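Long-range contacts in EGF family domain-containing protein (Toxoplasma gondii, PDB 4Z80), which binds a peptide of the rhoptry neck protein RON2L1 and probably helps build the moving junction through which the parasite enters host cells: residues A371-T377 / A423-F429; E379-L385 / F446-V452; D412-G416 / P441-A445. One frame throughout, in Å; residues are numbered along the deposited sequence.

Contact 1 of 3, residues A371-T377 / A423-F429; sequences ASLSNAT and ARGKCFF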
ATOM      1  N   ALA A 371     -18.466 -17.946 -15.545  1.00 12.27           N
ATOM      2  CA  ALA A 371     -19.103 -18.498 -14.371  1.00 12.21           C
ATOM      3  C   ALA A 371     -20.181 -17.556 -13.870  1.00 13.22           C
ATOM      4  O   ALA A 371     -20.193 -16.370 -14.227  1.00 13.32           O
ATOM      5  CB  ALA A 371     -18.079 -18.753 -13.271  1.00 14.24           C
ATOM      6  N   SER A 372     -21.080 -18.071 -13.040  1.00 11.72           N
ATOM      7  CA  SER A 372     -22.078 -17.223 -12.400  1.00 12.68           C
ATOM      8  C   SER A 372     -22.358 -17.658 -10.972  1.00 14.80           C
ATOM      9  O   SER A 372     -22.096 -18.802 -10.586  1.00 14.25           O
ATOM     10  CB  SER A 372     -23.384 -17.202 -13.208  1.00 14.98           C
ATOM     11  OG  SER A 372     -24.097 -18.424 -13.094  1.00 15.29           O
ATOM     12  N   LEU A 373     -22.880 -16.718 -10.190  1.00 13.07           N
ATOM     13  CA  LEU A 373     -23.257 -16.940  -8.804  1.00 11.25           C
ATOM     14  C   LEU A 373     -24.685 -16.440  -8.659  1.00 15.24           C
ATOM     15  O   LEU A 373     -24.975 -15.295  -9.013  1.00 17.33           O
ATOM     16  CB  LEU A 373     -22.302 -16.206  -7.849  1.00 12.19           C
ATOM     17  CG  LEU A 373     -22.505 -16.366  -6.347  1.00 20.03           C
ATOM     18  CD1 LEU A 373     -22.157 -17.777  -5.912  1.00 20.90           C
ATOM     19  CD2 LEU A 373     -21.644 -15.361  -5.604  1.00 21.69           C
ATOM     20  N   SER A 374     -25.580 -17.280  -8.151  1.00 14.41           N
ATOM     21  CA  SER A 374     -26.991 -16.914  -8.038  1.00 14.08           C
ATOM     22  C   SER A 374     -27.368 -16.408  -6.644  1.00 17.01           C
ATOM     23  O   SER A 374     -26.724 -16.728  -5.651  1.00 17.18           O
ATOM     24  CB  SER A 374     -27.870 -18.115  -8.409  1.00 16.78           C
ATOM     25  OG  SER A 374     -27.771 -18.407  -9.798  1.00 17.37           O
ATOM     26  N   ASN A 375     -28.431 -15.609  -6.592  1.00 16.66           N
ATOM     27  CA  ASN A 375     -28.981 -15.085  -5.343  1.00 19.34           C
ATOM     28  C   ASN A 375     -27.951 -14.360  -4.475  1.00 18.19           C
ATOM     29  O   ASN A 375     -27.914 -14.528  -3.260  1.00 20.49           O
ATOM     30  CB  ASN A 375     -29.620 -16.209  -4.528  1.00 22.25           C
ATOM     31  CG  ASN A 375     -30.483 -15.684  -3.393  1.00 29.53           C
ATOM     32  OD1 ASN A 375     -31.080 -14.615  -3.497  1.00 33.56           O
ATOM     33  ND2 ASN A 375     -30.533 -16.425  -2.294  1.00 35.82           N
ATOM     34  N   ALA A 376     -27.120 -13.546  -5.113  1.00 15.43           N
ATOM     35  CA  ALA A 376     -26.105 -12.767  -4.420  1.00 12.95           C
ATOM     36  C   ALA A 376     -26.543 -11.316  -4.329  1.00 13.32           C
ATOM     37  O   ALA A 376     -27.404 -10.884  -5.093  1.00 15.95           O
ATOM     38  CB  ALA A 376     -24.776 -12.864  -5.145  1.00 17.36           C
ATOM     39  N   THR A 377     -25.956 -10.581  -3.393  1.00 13.75           N
ATOM     40  CA  THR A 377     -26.089  -9.130  -3.385  1.00 13.32           C
ATOM     41  C   THR A 377     -25.019  -8.533  -4.291  1.00 14.22           C
ATOM     42  O   THR A 377     -24.065  -9.211  -4.674  1.00 14.38           O
ATOM     43  CB  THR A 377     -25.930  -8.528  -1.985  1.00 16.42           C
ATOM     44  OG1 THR A 377     -24.600  -8.773  -1.515  1.00 17.24           O
ATOM     45  CG2 THR A 377     -26.945  -9.114  -0.993  1.00 19.45           C
ATOM     46  N   ALA A 423     -30.555  -5.368  -2.909  1.00 15.68           N
ATOM     47  CA  ALA A 423     -31.085  -6.182  -3.993  1.00 15.98           C
ATOM     48  C   ALA A 423     -30.323  -7.486  -4.131  1.00 17.17           C
ATOM     49  O   ALA A 423     -29.114  -7.522  -3.934  1.00 16.25           O
ATOM     50  CB  ALA A 423     -31.027  -5.424  -5.298  1.00 19.56           C
ATOM     51  N   ARG A 424     -31.041  -8.553  -4.468  1.00 19.68           N
ATOM     52  CA  ARG A 424     -30.393  -9.805  -4.819  1.00 17.00           C
ATOM     53  C   ARG A 424     -30.529 -10.047  -6.316  1.00 19.00           C
ATOM     54  O   ARG A 424     -31.403  -9.485  -6.982  1.00 19.69           O
ATOM     55  CB  ARG A 424     -30.971 -10.963  -4.004  1.00 22.24           C
ATOM     56  CG  ARG A 424     -30.690 -10.812  -2.499  1.00 26.56           C
ATOM     57  CD  ARG A 424     -30.357 -12.131  -1.818  1.00 30.58           C
ATOM     58  NE  ARG A 424     -29.788 -11.904  -0.487  1.00 37.95           N
ATOM     59  CZ  ARG A 424     -28.596 -12.329  -0.072  1.00 39.41           C
ATOM     60  NH1 ARG A 424     -27.797 -13.041  -0.863  1.00 28.43           N
ATOM     61  NH2 ARG A 424     -28.203 -12.043   1.161  1.00 47.63           N
ATOM     62  N   GLY A 425     -29.630 -10.865  -6.846  1.00 17.31           N
ATOM     63  CA  GLY A 425     -29.602 -11.154  -8.258  1.00 16.41           C
ATOM     64  C   GLY A 425     -28.468 -12.096  -8.598  1.00 16.26           C
ATOM     65  O   GLY A 425     -27.993 -12.851  -7.749  1.00 18.83           O
ATOM     66  N   LYS A 426     -28.034 -12.031  -9.847  1.00 15.03           N
ATOM     67  CA  LYS A 426     -27.053 -12.952 -10.384  1.00 15.94           C
ATOM     68  C   LYS A 426     -25.759 -12.228 -10.735  1.00 17.13           C
ATOM     69  O   LYS A 426     -25.798 -11.160 -11.346  1.00 16.33           O
ATOM     70  CB  LYS A 426     -27.630 -13.639 -11.616  1.00 21.42           C
ATOM     71  CG  LYS A 426     -27.029 -14.982 -11.926  1.00 24.42           C
ATOM     72  CD  LYS A 426     -27.893 -15.708 -12.941  1.00 23.24           C
ATOM     73  CE  LYS A 426     -27.554 -17.175 -13.038  1.00 39.37           C
ATOM     74  NZ  LYS A 426     -28.776 -17.998 -12.797  1.00 36.26           N
ATOM     75  N   CYS A 427     -24.632 -12.810 -10.327  1.00 13.63           N
ATOM     76  CA  CYS A 427     -23.303 -12.316 -10.695  0.57 13.94           C
ATOM     77  C   CYS A 427     -22.728 -13.096 -11.837  1.00 17.68           C
ATOM     78  O   CYS A 427     -22.640 -14.316 -11.758  1.00 18.54           O
ATOM     79  CB  CYS A 427     -22.311 -12.440  -9.556  0.57 15.85           C
ATOM     80  SG  CYS A 427     -22.922 -12.104  -7.949  0.57 21.99           S
ATOM     81  N   PHE A 428     -22.319 -12.408 -12.895  1.00 11.77           N
ATOM     82  CA  PHE A 428     -21.665 -13.047 -14.032  1.00 12.18           C
ATOM     83  C   PHE A 428     -20.202 -12.647 -14.066  1.00 12.30           C
ATOM     84  O   PHE A 428     -19.888 -11.464 -14.088  1.00 13.43           O
ATOM     85  CB  PHE A 428     -22.348 -12.666 -15.345  1.00 14.64           C
ATOM     86  CG  PHE A 428     -23.761 -13.140 -15.437  1.00 15.60           C
ATOM     87  CD1 PHE A 428     -24.052 -14.405 -15.914  1.00 14.81           C
ATOM     88  CD2 PHE A 428     -24.804 -12.325 -15.035  1.00 14.82           C
ATOM     89  CE1 PHE A 428     -25.354 -14.841 -15.993  1.00 18.37           C
ATOM     90  CE2 PHE A 428     -26.108 -12.759 -15.113  1.00 17.15           C
ATOM     91  CZ  PHE A 428     -26.384 -14.016 -15.593  1.00 17.86           C
ATOM     92  N   PHE A 429     -19.310 -13.633 -14.078  1.00 11.52           N
ATOM     93  CA  PHE A 429     -17.871 -13.392 -14.012  1.00 10.21           C
ATOM     94  C   PHE A 429     -17.210 -13.579 -15.370  1.00 12.24           C
ATOM     95  O   PHE A 429     -17.524 -14.525 -16.105  1.00 12.96           O
ATOM     96  CB  PHE A 429     -17.216 -14.336 -12.990  1.00 13.44           C
ATOM     97  CG  PHE A 429     -17.732 -14.193 -11.591  1.00 13.05           C
ATOM     98  CD1 PHE A 429     -17.330 -13.137 -10.794  1.00 12.74           C
ATOM     99  CD2 PHE A 429     -18.584 -15.141 -11.050  1.00 15.94           C
ATOM    100  CE1 PHE A 429     -17.788 -13.011  -9.496  1.00 17.35           C
ATOM    101  CE2 PHE A 429     -19.050 -15.018  -9.755  1.00 16.40           C
ATOM    102  CZ  PHE A 429     -18.650 -13.947  -8.975  1.00 19.66           C
TER

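Contact 2 of 3, residues E379-L385 / F446-V452; sequences EQCGQRL and FTSLSAV. With SO4 (sulfate ion), chain H.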
ATOM      1  N   GLU A 379     -22.843  -6.237  -3.463  1.00 11.91           N
ATOM      2  CA  GLU A 379     -21.614  -6.217  -2.672  1.00 11.34           C
ATOM      3  C   GLU A 379     -20.919  -7.580  -2.714  1.00 14.67           C
ATOM      4  O   GLU A 379     -19.701  -7.651  -2.891  1.00 14.08           O
ATOM      5  CB  GLU A 379     -21.907  -5.821  -1.226  1.00 13.19           C
ATOM      6  CG  GLU A 379     -20.670  -5.787  -0.340  1.00 16.59           C
ATOM      7  CD  GLU A 379     -20.992  -5.387   1.086  1.00 22.24           C
ATOM      8  OE1 GLU A 379     -22.189  -5.190   1.395  1.00 30.55           O
ATOM      9  OE2 GLU A 379     -20.057  -5.264   1.901  1.00 18.06           O
ATOM     10  N   GLN A 380     -21.685  -8.654  -2.540  1.00 13.48           N
ATOM     11  CA  GLN A 380     -21.131 -10.010  -2.636  1.00 13.48           C
ATOM     12  C   GLN A 380     -20.510 -10.282  -4.002  1.00 14.29           C
ATOM     13  O   GLN A 380     -19.479 -10.948  -4.100  1.00 14.10           O
ATOM     14  CB  GLN A 380     -22.209 -11.055  -2.341  1.00 15.57           C
ATOM     15  CG  GLN A 380     -22.574 -11.135  -0.873  1.00 19.91           C
ATOM     16  CD  GLN A 380     -23.687 -12.125  -0.607  1.00 24.27           C
ATOM     17  OE1 GLN A 380     -24.492 -12.419  -1.488  1.00 19.63           O
ATOM     18  NE2 GLN A 380     -23.729 -12.655   0.606  1.00 34.68           N
ATOM     19  N   CYS A 381     -21.143  -9.788  -5.059  1.00 13.47           N
ATOM     20  CA  CYS A 381     -20.601  -9.903  -6.404  1.00 13.31           C
ATOM     21  C   CYS A 381     -19.212  -9.283  -6.498  1.00 13.12           C
ATOM     22  O   CYS A 381     -18.273  -9.904  -6.995  1.00 12.41           O
ATOM     23  CB  CYS A 381     -21.545  -9.226  -7.395  1.00 15.48           C
ATOM     24  SG  CYS A 381     -21.125  -9.415  -9.115  1.00 19.19           S
ATOM     25  N   GLY A 382     -19.073  -8.057  -6.007  1.00 12.41           N
ATOM     26  CA  GLY A 382     -17.787  -7.395  -6.037  1.00 12.18           C
ATOM     27  C   GLY A 382     -16.754  -8.084  -5.159  1.00 11.91           C
ATOM     28  O   GLY A 382     -15.581  -8.176  -5.524  1.00 12.45           O
ATOM     29  N   GLN A 383     -17.180  -8.550  -3.989  1.00 12.10           N
ATOM     30  CA  GLN A 383     -16.284  -9.252  -3.073  1.00 11.49           C
ATOM     31  C   GLN A 383     -15.770 -10.549  -3.679  1.00 12.26           C
ATOM     32  O   GLN A 383     -14.567 -10.822  -3.664  1.00 13.66           O
ATOM     33  CB  GLN A 383     -16.995  -9.565  -1.756  1.00 12.98           C
ATOM     34  CG  GLN A 383     -17.277  -8.349  -0.898  1.00 14.38           C
ATOM     35  CD  GLN A 383     -18.156  -8.673   0.292  1.00 18.47           C
ATOM     36  OE1 GLN A 383     -19.117  -9.433   0.183  1.00 21.24           O
ATOM     37  NE2 GLN A 383     -17.824  -8.109   1.440  1.00 15.25           N
ATOM     38  N   ARG A 384     -16.678 -11.362  -4.199  1.00 12.61           N
ATOM     39  CA  ARG A 384     -16.249 -12.633  -4.770  1.00 12.44           C
ATOM     40  C   ARG A 384     -15.415 -12.420  -6.030  1.00 12.14           C
ATOM     41  O   ARG A 384     -14.471 -13.160  -6.269  1.00 12.24           O
ATOM     42  CB  ARG A 384     -17.440 -13.547  -5.066  1.00 14.01           C
ATOM     43  CG  ARG A 384     -18.046 -14.215  -3.825  1.00 19.03           C
ATOM     44  CD  ARG A 384     -17.025 -14.988  -2.939  1.00 18.34           C
ATOM     45  NE  ARG A 384     -16.507 -16.218  -3.543  1.00 18.66           N
ATOM     46  CZ  ARG A 384     -15.627 -17.028  -2.956  1.00 15.86           C
ATOM     47  NH1 ARG A 384     -15.219 -18.136  -3.558  1.00 16.78           N
ATOM     48  NH2 ARG A 384     -15.145 -16.732  -1.758  1.00 16.78           N
ATOM     49  N   LEU A 385     -15.745 -11.418  -6.842  1.00 10.26           N
ATOM     50  CA  LEU A 385     -14.896 -11.096  -7.985  1.00 10.69           C
ATOM     51  C   LEU A 385     -13.439 -10.868  -7.546  1.00 10.56           C
ATOM     52  O   LEU A 385     -12.509 -11.435  -8.109  1.00 10.69           O
ATOM     53  CB  LEU A 385     -15.424  -9.858  -8.716  1.00 10.43           C
ATOM     54  CG  LEU A 385     -14.550  -9.351  -9.865  1.00  9.78           C
ATOM     55  CD1 LEU A 385     -14.416 -10.403 -10.963  1.00 11.80           C
ATOM     56  CD2 LEU A 385     -15.125  -8.059 -10.425  1.00 12.11           C
ATOM     57  N   PHE A 446     -18.653  -4.334 -11.996  1.00 12.00           N
ATOM     58  CA  PHE A 446     -17.522  -4.309 -11.076  1.00 11.88           C
ATOM     59  C   PHE A 446     -16.236  -4.752 -11.755  1.00 10.04           C
ATOM     60  O   PHE A 446     -16.272  -5.551 -12.699  1.00 10.66           O
ATOM     61  CB  PHE A 446     -17.758  -5.247  -9.883  1.00 13.17           C
ATOM     62  CG  PHE A 446     -18.901  -4.859  -8.984  1.00 11.20           C
ATOM     63  CD1 PHE A 446     -20.198  -5.256  -9.279  1.00 14.73           C
ATOM     64  CD2 PHE A 446     -18.679  -4.139  -7.819  1.00 11.09           C
ATOM     65  CE1 PHE A 446     -21.253  -4.913  -8.441  1.00 14.14           C
ATOM     66  CE2 PHE A 446     -19.734  -3.802  -6.972  1.00 12.16           C
ATOM     67  CZ  PHE A 446     -21.020  -4.187  -7.289  1.00 13.83           C
ATOM     68  N   THR A 447     -15.100  -4.246 -11.265  1.00 10.82           N
ATOM     69  CA  THR A 447     -13.799  -4.849 -11.557  1.00 10.08           C
ATOM     70  C   THR A 447     -13.169  -5.337 -10.255  1.00  9.30           C
ATOM     71  O   THR A 447     -13.590  -4.976  -9.161  1.00  9.82           O
ATOM     72  CB  THR A 447     -12.786  -3.897 -12.252  1.00 11.69           C
ATOM     73  OG1 THR A 447     -12.144  -3.056 -11.280  1.00 11.51           O
ATOM     74  CG2 THR A 447     -13.443  -3.081 -13.360  1.00 12.12           C
ATOM     75  N   SER A 448     -12.131  -6.153 -10.392  1.00 10.81           N
ATOM     76  CA  SER A 448     -11.424  -6.683  -9.239  1.00 10.08           C
ATOM     77  C   SER A 448     -10.647  -5.633  -8.452  1.00  9.86           C
ATOM     78  O   SER A 448     -10.211  -5.900  -7.335  1.00 11.57           O
ATOM     79  CB  SER A 448     -10.483  -7.797  -9.697  1.00 10.39           C
ATOM     80  OG  SER A 448      -9.602  -7.353 -10.705  1.00 11.02           O
ATOM     81  N   LEU A 449     -10.470  -4.452  -9.043  1.00  9.64           N
ATOM     82  CA  LEU A 449      -9.804  -3.321  -8.387  1.00 10.06           C
ATOM     83  C   LEU A 449     -10.793  -2.266  -7.872  1.00 11.46           C
ATOM     84  O   LEU A 449     -10.379  -1.271  -7.270  1.00 11.49           O
ATOM     85  CB  LEU A 449      -8.809  -2.684  -9.365  1.00 10.85           C
ATOM     86  CG  LEU A 449      -7.554  -3.514  -9.666  1.00 11.06           C
ATOM     87  CD1 LEU A 449      -6.890  -3.028 -10.928  1.00 11.51           C
ATOM     88  CD2 LEU A 449      -6.575  -3.461  -8.504  1.00 10.55           C
ATOM     89  N   SER A 450     -12.084  -2.489  -8.104  1.00 10.90           N
ATOM     90  CA  SER A 450     -13.142  -1.557  -7.675  1.00 10.54           C
ATOM     91  C   SER A 450     -13.486  -1.712  -6.198  1.00 11.39           C
ATOM     92  O   SER A 450     -13.376  -2.804  -5.632  1.00 12.13           O
ATOM     93  CB  SER A 450     -14.433  -1.782  -8.473  1.00 10.72           C
ATOM     94  OG  SER A 450     -14.224  -1.803  -9.868  1.00 13.10           O
ATOM     95  N   ALA A 451     -13.942  -0.629  -5.574  1.00 11.93           N
ATOM     96  CA  ALA A 451     -14.648  -0.751  -4.302  1.00 10.83           C
ATOM     97  C   ALA A 451     -15.956  -1.529  -4.532  1.00 11.28           C
ATOM     98  O   ALA A 451     -16.430  -1.637  -5.671  1.00 13.62           O
ATOM     99  CB  ALA A 451     -14.920   0.615  -3.699  1.00 11.80           C
ATOM    100  N   VAL A 452     -16.537  -2.067  -3.461  1.00 12.23           N
ATOM    101  CA  VAL A 452     -17.686  -2.965  -3.603  1.00 11.54           C
ATOM    102  C   VAL A 452     -19.003  -2.434  -3.047  1.00 15.22           C
ATOM    103  O   VAL A 452     -19.969  -3.175  -2.976  1.00 16.28           O
ATOM    104  CB  VAL A 452     -17.410  -4.347  -2.943  1.00 12.00           C
ATOM    105  CG1 VAL A 452     -16.171  -4.981  -3.549  1.00 14.17           C
ATOM    106  CG2 VAL A 452     -17.265  -4.242  -1.429  1.00 11.42           C
TER
HETATM  107  S   SO4 H 604     -16.960 -15.865   1.360  1.00 20.88           S
HETATM  108  O1  SO4 H 604     -15.958 -16.922   1.546  1.00 23.28           O
HETATM  109  O2  SO4 H 604     -16.546 -14.961   0.292  1.00 28.14           O
HETATM  110  O3  SO4 H 604     -17.147 -15.165   2.629  1.00 28.22           O
HETATM  111  O4  SO4 H 604     -18.238 -16.461   0.964  1.00 26.53           O

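Contact 3 of 3, residues D412-G416 / P441-A445; sequences DCNMG and PTTMA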
ATOM      1  N   ASP A 412     -35.055  -7.600  -9.634  1.00 25.89           N
ATOM      2  CA  ASP A 412     -36.021  -6.544  -9.947  1.00 28.41           C
ATOM      3  C   ASP A 412     -35.753  -5.250  -9.177  1.00 34.27           C
ATOM      4  O   ASP A 412     -36.635  -4.715  -8.502  1.00 41.39           O
ATOM      5  CB  ASP A 412     -37.448  -7.028  -9.666  1.00 40.95           C
ATOM      6  CG  ASP A 412     -37.632  -7.528  -8.245  1.00 45.16           C
ATOM      7  OD1 ASP A 412     -36.828  -7.162  -7.359  1.00 47.61           O
ATOM      8  OD2 ASP A 412     -38.595  -8.291  -8.013  1.00 59.16           O
ATOM      9  N   CYS A 413     -34.528  -4.752  -9.291  1.00 23.88           N
ATOM     10  CA  CYS A 413     -34.133  -3.487  -8.685  1.00 21.90           C
ATOM     11  C   CYS A 413     -33.429  -2.656  -9.742  1.00 17.97           C
ATOM     12  O   CYS A 413     -32.569  -3.163 -10.458  1.00 18.59           O
ATOM     13  CB  CYS A 413     -33.210  -3.717  -7.478  1.00 19.17           C
ATOM     14  SG  CYS A 413     -32.305  -2.250  -6.900  1.00 24.81           S
ATOM     15  N   ASN A 414     -33.796  -1.386  -9.861  1.00 17.28           N
ATOM     16  CA  ASN A 414     -32.979  -0.463 -10.632  1.00 16.82           C
ATOM     17  C   ASN A 414     -31.732  -0.139  -9.813  1.00 15.99           C
ATOM     18  O   ASN A 414     -31.835   0.385  -8.712  1.00 15.41           O
ATOM     19  CB  ASN A 414     -33.746   0.811 -10.974  1.00 17.84           C
ATOM     20  CG  ASN A 414     -32.965   1.722 -11.897  1.00 19.68           C
ATOM     21  OD1 ASN A 414     -31.883   2.199 -11.546  1.00 17.69           O
ATOM     22  ND2 ASN A 414     -33.505   1.967 -13.086  1.00 23.06           N
ATOM     23  N   MET A 415     -30.556  -0.457 -10.347  1.00 14.48           N
ATOM     24  CA  MET A 415     -29.345  -0.453  -9.537  1.00 15.34           C
ATOM     25  C   MET A 415     -28.741   0.931  -9.331  1.00 15.79           C
ATOM     26  O   MET A 415     -27.703   1.069  -8.695  1.00 16.05           O
ATOM     27  CB  MET A 415     -28.323  -1.403 -10.154  1.00 14.82           C
ATOM     28  CG  MET A 415     -28.681  -2.872  -9.934  1.00 16.44           C
ATOM     29  SD  MET A 415     -28.910  -3.339  -8.201  1.00 15.89           S
ATOM     30  CE  MET A 415     -27.246  -3.093  -7.573  1.00 15.29           C
ATOM     31  N   GLY A 416     -29.437   1.960  -9.807  1.00 14.65           N
ATOM     32  CA  GLY A 416     -29.100   3.334  -9.473  1.00 17.26           C
ATOM     33  C   GLY A 416     -29.974   3.891  -8.358  1.00 16.59           C
ATOM     34  O   GLY A 416     -29.767   5.019  -7.916  1.00 17.10           O
ATOM     35  N   PRO A 441     -31.264  -0.876 -16.851  1.00 15.08           N
ATOM     36  CA  PRO A 441     -31.717  -0.381 -15.551  1.00 18.10           C
ATOM     37  C   PRO A 441     -31.358  -1.286 -14.375  1.00 15.08           C
ATOM     38  O   PRO A 441     -31.234  -0.779 -13.269  1.00 16.41           O
ATOM     39  CB  PRO A 441     -33.238  -0.301 -15.717  1.00 21.07           C
ATOM     40  CG  PRO A 441     -33.565  -1.206 -16.848  1.00 25.45           C
ATOM     41  CD  PRO A 441     -32.386  -1.163 -17.764  1.00 19.99           C
ATOM     42  N   THR A 442     -31.176  -2.584 -14.602  1.00 15.08           N
ATOM     43  CA  THR A 442     -31.102  -3.516 -13.485  1.00 14.70           C
ATOM     44  C   THR A 442     -29.713  -4.111 -13.267  1.00 14.30           C
ATOM     45  O   THR A 442     -29.583  -5.127 -12.590  1.00 16.73           O
ATOM     46  CB  THR A 442     -32.116  -4.663 -13.667  1.00 18.84           C
ATOM     47  OG1 THR A 442     -31.890  -5.311 -14.924  1.00 23.18           O
ATOM     48  CG2 THR A 442     -33.540  -4.112 -13.628  1.00 19.94           C
ATOM     49  N   THR A 443     -28.679  -3.457 -13.788  1.00 12.55           N
ATOM     50  CA  THR A 443     -27.331  -4.009 -13.692  1.00 10.95           C
ATOM     51  C   THR A 443     -26.307  -3.052 -13.078  1.00 13.42           C
ATOM     52  O   THR A 443     -26.533  -1.849 -12.959  1.00 13.81           O
ATOM     53  CB  THR A 443     -26.821  -4.448 -15.069  1.00 12.71           C
ATOM     54  OG1 THR A 443     -26.610  -3.298 -15.896  1.00 14.59           O
ATOM     55  CG2 THR A 443     -27.820  -5.377 -15.729  1.00 14.07           C
ATOM     56  N   MET A 444     -25.171  -3.626 -12.692  1.00 13.96           N
ATOM     57  CA  MET A 444     -24.042  -2.884 -12.143  1.00 12.96           C
ATOM     58  C   MET A 444     -22.788  -3.640 -12.521  1.00 14.54           C
ATOM     59  O   MET A 444     -22.787  -4.873 -12.484  1.00 13.67           O
ATOM     60  CB  MET A 444     -24.146  -2.738 -10.621  1.00 12.93           C
ATOM     61  CG  MET A 444     -23.005  -1.943  -9.978  1.00 13.18           C
ATOM     62  SD  MET A 444     -23.323  -1.562  -8.260  1.00 13.88           S
ATOM     63  CE  MET A 444     -24.690  -0.407  -8.411  1.00 14.22           C
ATOM     64  N   ALA A 445     -21.738  -2.911 -12.884  1.00 11.15           N
ATOM     65  CA  ALA A 445     -20.489  -3.511 -13.338  1.00 10.48           C
ATOM     66  C   ALA A 445     -19.373  -3.262 -12.332  1.00 12.79           C
ATOM     67  O   ALA A 445     -19.165  -2.131 -11.887  1.00 12.83           O
ATOM     68  CB  ALA A 445     -20.104  -2.969 -14.702  1.00 12.18           C
TER

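Contact 1 of 3, residues A371-T377 / A423-F429
Leu373 and Cys427 face each other as a hydrogen-bonded antiparallel pair, Cys427 N donating a hydrogen bond to Leu373 O at 2.8 Å. On their face of the sheet, with Ala371, Ala376 and Phe429, packing is close and apolar. Leu373 CB meets the edge of the Phe429 ring, 4.0 Å from CE2, and the small CB of Ala371 packs 4.3 Å from CD2 of the same ring. Phe429 N sends an almost straight bond (178°) to Ala371 O. Phe429 also packs on Arg384 and Leu385 of helix 378-387, and Cys427, modelled in two conformers, on Cys381.

The solvent side is looser and largely polar, although the Phe428 ring packs obliquely against Ser372 CB. Lys426 NZ donates to Ser374 OG at 3.2 Å. Arg424 bends at its second torsion (-141°), which turns the guanidinium over Thr377, whose CG2 lies over the centre of one face, 3.7 Å from CZ. In the guanidinium plane, NH1 donates to Asn375 O at 2.8 Å. Asn375 tolerates the positive phi (54°) of its corner, and Gly425, with its extended backbone, faces both Asn375 and Ala376. This is a G1 beta bulge between edge strand 371-377 and strand 424-430 in a four-stranded antiparallel sheet.

Contact 2 of 3, residues E379-L385 / F446-V452
Gly382, on a helix, and Val452, in the irregular chain that follows a strand and a type I turn, bring their CA atoms within 5.1 Å. Glycine permits this closeness: with no side chain, its CA lies over one face of the Phe446 ring, offset toward the rim, in a CH-pi contact 4.2 Å from the centroid. The sulfur of Cys381 approaches the same ring obliquely. Val452 wedges in beside them. Its CG1, anti to the carbonyl carbon (chi1 -57°), reaches 3.5 Å from Gly382 C, and its CG2 touches the aliphatic CG of Glu379 at 3.9 Å and, less closely, of Gln383. Both long side chains thus lend methylenes to the contact and carry their polar ends past it, Glu379 OE2 to Ala324 N and Gln383 NE2 to Lys322 O. Leu385 CD2 presses on the peptide plane after Thr447, 3.4 Å from Thr447 C, and lies 3.9 Å from Phe446 CB. Thr447 OG1 accepts from Leu449 N at 3.1 Å, an ST turn that shapes the bend. Away from the interface, Arg384 NH2 donates to O2 of a sulfate, probably from the crystallisation liquor, at 3.0 Å. Helix 378-387 packs on the end of strand 443-447, while Cys381 and Leu385 also touch strand 405-410.

Contact 3 of 3, residues D412-G416 / P441-A445
Met415 and Met444 cross at about a right angle, their methyls meeting with CE to CE at 3.8 Å. Their shapes differ: Met444 runs extended and turns only at its third torsion (-68°), which carries its CE to 3.4 Å from Met415 O, whereas Met415 is curled at every torsion and lies along the opposite backbone. Its CB sits 3.4 Å from Thr443 O and its CG close to Thr442 O. Unbranched, flexible methionines suit a buried place where side chains must fit round main-chain carbonyls.

A second right-angled crossing, nearer solvent, sets Asn414 against Pro441, with ND2 of Asn414 3.5 Å from CB of the proline. The carboxamide also folds onto its own chain, Asn414 OD1 accepting from Gly416 N at 3.0 Å in an Asx turn. Between the two crossings, Met415 N donates to Pro441 O at 3.0 Å, nearly in line with the carbonyl bond. Thr442 adds its methyl, CG2 lying 3.4 Å from Cys413 O.

The loop carrying Met415 is closed by the Cys413-Cys419 disulfide. It follows strand 405-410, whose Phe408 and Ala410 touch Met415 and bond through their backbones to Met444 and Thr442; Thr443 and Ala445 form backbone hydrogen bonds to Asn352 and Leu350, ahead of strand 353-359, which their side chains touch.

All three contacts involve one antiparallel sheet, ordered 371-377, 424-430, 405-410, 443-447. Contact 1 joins the first two strands, whereas contacts 2 and 3 both use strand 443-447 at the opposite border. Along the chain the first segments come in the order contact 1, 2, 3; the second segments follow as 423-429, 441-445 and 446-452, so contact 1 interlaces with both others. Its centre is about 12 Å from each of theirs, and those two centres lie about 15 Å apart. Contacts 1 and 2 meet through Cys427 and Cys381, contacts 1 and 3 through Ala423 and Cys413. Sheet, helix and disulfides thus form one compact unit, consistent with a PAN-type domain.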